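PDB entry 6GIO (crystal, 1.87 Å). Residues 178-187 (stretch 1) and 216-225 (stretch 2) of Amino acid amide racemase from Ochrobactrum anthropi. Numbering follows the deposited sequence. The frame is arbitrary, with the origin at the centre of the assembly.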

# COMPACT_ATOMS: atom_id res chain seq x y z
N SER C 178 33.15 -13.25 8.39
CA SER C 178 33.83 -12.39 7.44
C SER C 178 33.07 -12.39 6.10
O SER C 178 32.26 -13.26 5.81
N ALA C 179 33.34 -11.37 5.31
CA ALA C 179 32.99 -11.36 3.90
C ALA C 179 33.31 -12.70 3.21
O ALA C 179 32.45 -13.30 2.55
N GLU C 180 34.51 -13.18 3.43
CA GLU C 180 35.01 -14.39 2.76
C GLU C 180 34.22 -15.62 3.26
O GLU C 180 33.94 -16.56 2.48
N ALA C 181 33.85 -15.62 4.54
CA ALA C 181 33.10 -16.70 5.12
C ALA C 181 31.69 -16.76 4.54
O ALA C 181 31.16 -17.83 4.29
N VAL C 182 31.07 -15.61 4.35
CA VAL C 182 29.72 -15.62 3.82
C VAL C 182 29.71 -16.06 2.34
O VAL C 182 28.93 -16.94 1.93
N LEU C 183 30.65 -15.55 1.57
CA LEU C 183 30.79 -15.97 0.17
C LEU C 183 31.05 -17.44 0.07
O LEU C 183 30.53 -18.11 -0.82
N GLU C 184 31.88 -17.97 0.97
CA GLU C 184 32.23 -19.42 0.99
C GLU C 184 30.96 -20.26 1.25
O GLU C 184 30.73 -21.19 0.55
N LEU C 185 30.19 -19.87 2.25
CA LEU C 185 28.94 -20.49 2.61
C LEU C 185 27.96 -20.51 1.43
O LEU C 185 27.30 -21.51 1.19
N LEU C 186 27.87 -19.41 0.69
CA LEU C 186 26.99 -19.34 -0.48
C LEU C 186 27.50 -20.25 -1.56
O LEU C 186 26.70 -20.98 -2.18
N ASP C 187 28.81 -20.22 -1.79
CA ASP C 187 29.42 -21.13 -2.79
C ASP C 187 29.08 -22.58 -2.45
O ASP C 187 28.85 -23.38 -3.36
N PRO C 216 28.30 -3.00 5.15
CA PRO C 216 29.12 -4.16 4.93
C PRO C 216 30.60 -3.81 4.78
O PRO C 216 30.92 -2.65 4.49
N PRO C 217 31.49 -4.82 4.95
CA PRO C 217 32.90 -4.70 4.62
C PRO C 217 33.06 -4.39 3.15
O PRO C 217 32.32 -4.92 2.34
N PRO C 218 34.00 -3.51 2.80
CA PRO C 218 34.20 -3.11 1.42
C PRO C 218 34.36 -4.28 0.49
O PRO C 218 35.00 -5.23 0.84
N ALA C 219 33.75 -4.18 -0.68
CA ALA C 219 33.90 -5.14 -1.78
C ALA C 219 33.02 -6.38 -1.61
O ALA C 219 32.84 -7.10 -2.57
N PHE C 220 32.46 -6.61 -0.42
CA PHE C 220 31.62 -7.75 -0.22
C PHE C 220 30.40 -7.83 -1.15
O PHE C 220 30.19 -8.86 -1.80
N LEU C 221 29.59 -6.77 -1.19
CA LEU C 221 28.37 -6.76 -1.97
C LEU C 221 28.67 -6.92 -3.46
O LEU C 221 27.92 -7.61 -4.15
N GLU C 222 29.75 -6.31 -3.95
CA GLU C 222 30.15 -6.48 -5.36
C GLU C 222 30.54 -7.91 -5.67
O GLU C 222 30.26 -8.41 -6.76
N ALA C 223 31.22 -8.56 -4.72
CA ALA C 223 31.61 -9.95 -4.92
C ALA C 223 30.36 -10.87 -4.89
O ALA C 223 30.28 -11.86 -5.61
N LEU C 224 29.40 -10.53 -4.02
CA LEU C 224 28.13 -11.25 -3.95
C LEU C 224 27.35 -11.13 -5.25
O LEU C 224 26.77 -12.09 -5.71
N GLN C 225 27.28 -9.92 -5.77
CA GLN C 225 26.62 -9.64 -7.04
C GLN C 225 27.21 -10.56 -8.11
O GLN C 225 26.49 -11.31 -8.77

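The two helices, 179-187 and 220-225, run nearly parallel, with 14° between their N-to-C directions and axes 10.4 Å apart at closest approach. No hydrogen bond crosses between them; the contact is mostly apolar side chains, with some main-chain atoms joining in, and 324 Å² is buried, both sides summed.

Stretch 2 enters through three prolines. Pro-216 lies out of reach of the other stretch. Pro-217 points toward it, and its ring, puckered C-gamma exo, sets CG 4.3 Å from CB of Ala-179, a loose contact at the N-terminal end of the interface. Pro-218 points away. Pro-217 also opens a type II turn, in which Phe-220 N bonds back to Pro-217 O at 3.2 Å; Ala-219, with a positive phi of 82°, completes the bend and takes the N-cap position.

Phe-220 gives the largest covered area, 75 Å². Its CA-to-CB bond points sideways, but chi1 in t (169°) and chi2 of 72° bring the ring against the other helix. There the Phe-220 ring meets three residues, all obliquely: CD1 lies 3.8 Å from Ala-179 CB, CZ 3.7 Å from Val-182 CG1, and CE1 4.0 Å from Leu-183 CD2. The small side chain at Ala-179 goes with a close backbone approach, Ala-179 CA sitting 5.6 Å from Phe-220 CA. Val-182, chi1 t, has its CA-to-CB bond toward stretch 2.

Leu-221 turns away and Glu-222 is out of reach, so the next contributor is Ala-223, one helical turn after Ala-219. It points toward stretch 1, where its CB meets Leu-183 CD1 at 3.9 Å. Leu-183 (m, t) starts sideways and bends inward, and both its methyls sit among Phe-220 and Ala-223, with Leu-183 CD2 also 4.4 Å from Leu-224 CB.

Leu-224 follows Phe-220 by four residues and repeats its habit: a sideways CA-to-CB bond with an end that comes nearer. In rotamer t, p, Leu-224 brings CD1 to 3.7 Å from CD2 of Leu-186, which is also t, p and whose CA-to-CB bond points toward stretch 2. Gln-225 is out of reach, and its side chain makes its hydrogen bonds outside this contact.

The contacting positions recur at three- and four-residue spacings on each helix, with Ala-179 matched to Phe-220 and Leu-183 to Leu-224 in backbone register. Polar side chains stay off the seam: Ser-178, chi1 p, points away and caps its own helix, its OG accepting from Ala-181 N at 2.9 Å, while Glu-180, Glu-184 and Asp-187 make no contact across it.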

# COMPACT_ATOMS: atom_id res chain seq x y z
CB SER C 178 35.27 -12.88 7.22
OG SER C 178 35.28 -14.17 6.62
CB ALA C 179 33.71 -10.22 3.19
CB GLU C 180 36.52 -14.56 3.02
CG GLU C 180 37.46 -13.48 2.42
CD GLU C 180 37.35 -12.06 3.05
OE1 GLU C 180 36.90 -11.90 4.22
OE2 GLU C 180 37.70 -11.06 2.36
CB ALA C 181 33.06 -16.58 6.64
CB VAL C 182 29.08 -14.27 4.06
CG1 VAL C 182 27.75 -14.14 3.35
CG2 VAL C 182 28.87 -14.14 5.57
CB LEU C 183 31.91 -15.20 -0.51
CG LEU C 183 31.63 -13.71 -0.65
CD1 LEU C 183 32.93 -12.96 -1.03
CD2 LEU C 183 30.47 -13.42 -1.62
CB GLU C 184 33.42 -19.65 1.95
CG GLU C 184 33.60 -21.07 2.44
CD GLU C 184 34.94 -21.48 3.06
OE1 GLU C 184 35.00 -21.80 4.25
OE2 GLU C 184 35.91 -21.53 2.34
CB LEU C 185 28.33 -19.78 3.83
CG LEU C 185 27.05 -20.31 4.42
CD1 LEU C 185 27.13 -21.77 4.80
CD2 LEU C 185 26.71 -19.52 5.67
CB LEU C 186 26.89 -17.93 -1.03
CG LEU C 186 26.04 -17.71 -2.28
CD1 LEU C 186 24.57 -17.99 -1.99
CD2 LEU C 186 26.24 -16.31 -2.84
CB ASP C 187 30.94 -21.03 -2.82
CG ASP C 187 31.43 -19.73 -3.36
OD1 ASP C 187 30.71 -19.04 -4.15
OD2 ASP C 187 32.59 -19.39 -2.99
CB PRO C 216 28.57 -4.74 3.61
CG PRO C 216 28.09 -3.54 2.88
CD PRO C 216 27.50 -2.66 3.97
CB PRO C 217 33.48 -6.10 4.89
CG PRO C 217 32.41 -6.89 5.55
CD PRO C 217 31.12 -6.23 5.19
CB PRO C 218 35.53 -2.33 1.47
CG PRO C 218 35.56 -1.79 2.86
CD PRO C 218 34.96 -2.86 3.72
CB ALA C 219 35.37 -5.55 -1.97
CB PHE C 220 31.15 -7.86 1.25
CG PHE C 220 30.06 -8.90 1.44
CD1 PHE C 220 30.35 -10.26 1.36
CD2 PHE C 220 28.76 -8.51 1.70
CE1 PHE C 220 29.35 -11.21 1.52
CE2 PHE C 220 27.76 -9.45 1.87
CZ PHE C 220 28.05 -10.80 1.77
CB LEU C 221 27.58 -5.48 -1.72
CG LEU C 221 26.95 -5.35 -0.32
CD1 LEU C 221 26.12 -4.10 -0.23
CD2 LEU C 221 26.08 -6.56 0.03
CB GLU C 222 31.30 -5.53 -5.77
CG GLU C 222 31.61 -5.62 -7.27
CD GLU C 222 32.57 -4.55 -7.78
OE1 GLU C 222 33.09 -3.75 -6.99
OE2 GLU C 222 32.83 -4.51 -8.99
CB ALA C 223 32.64 -10.38 -3.88
CB LEU C 224 27.26 -10.65 -2.84
CG LEU C 224 25.86 -11.21 -2.73
CD1 LEU C 224 25.88 -12.69 -2.45
CD2 LEU C 224 25.13 -10.49 -1.58
CB GLN C 225 26.80 -8.17 -7.41
CG GLN C 225 26.39 -7.80 -8.83
CD GLN C 225 26.88 -6.43 -9.21
OE1 GLN C 225 26.12 -5.46 -9.13
NE2 GLN C 225 28.16 -6.33 -9.59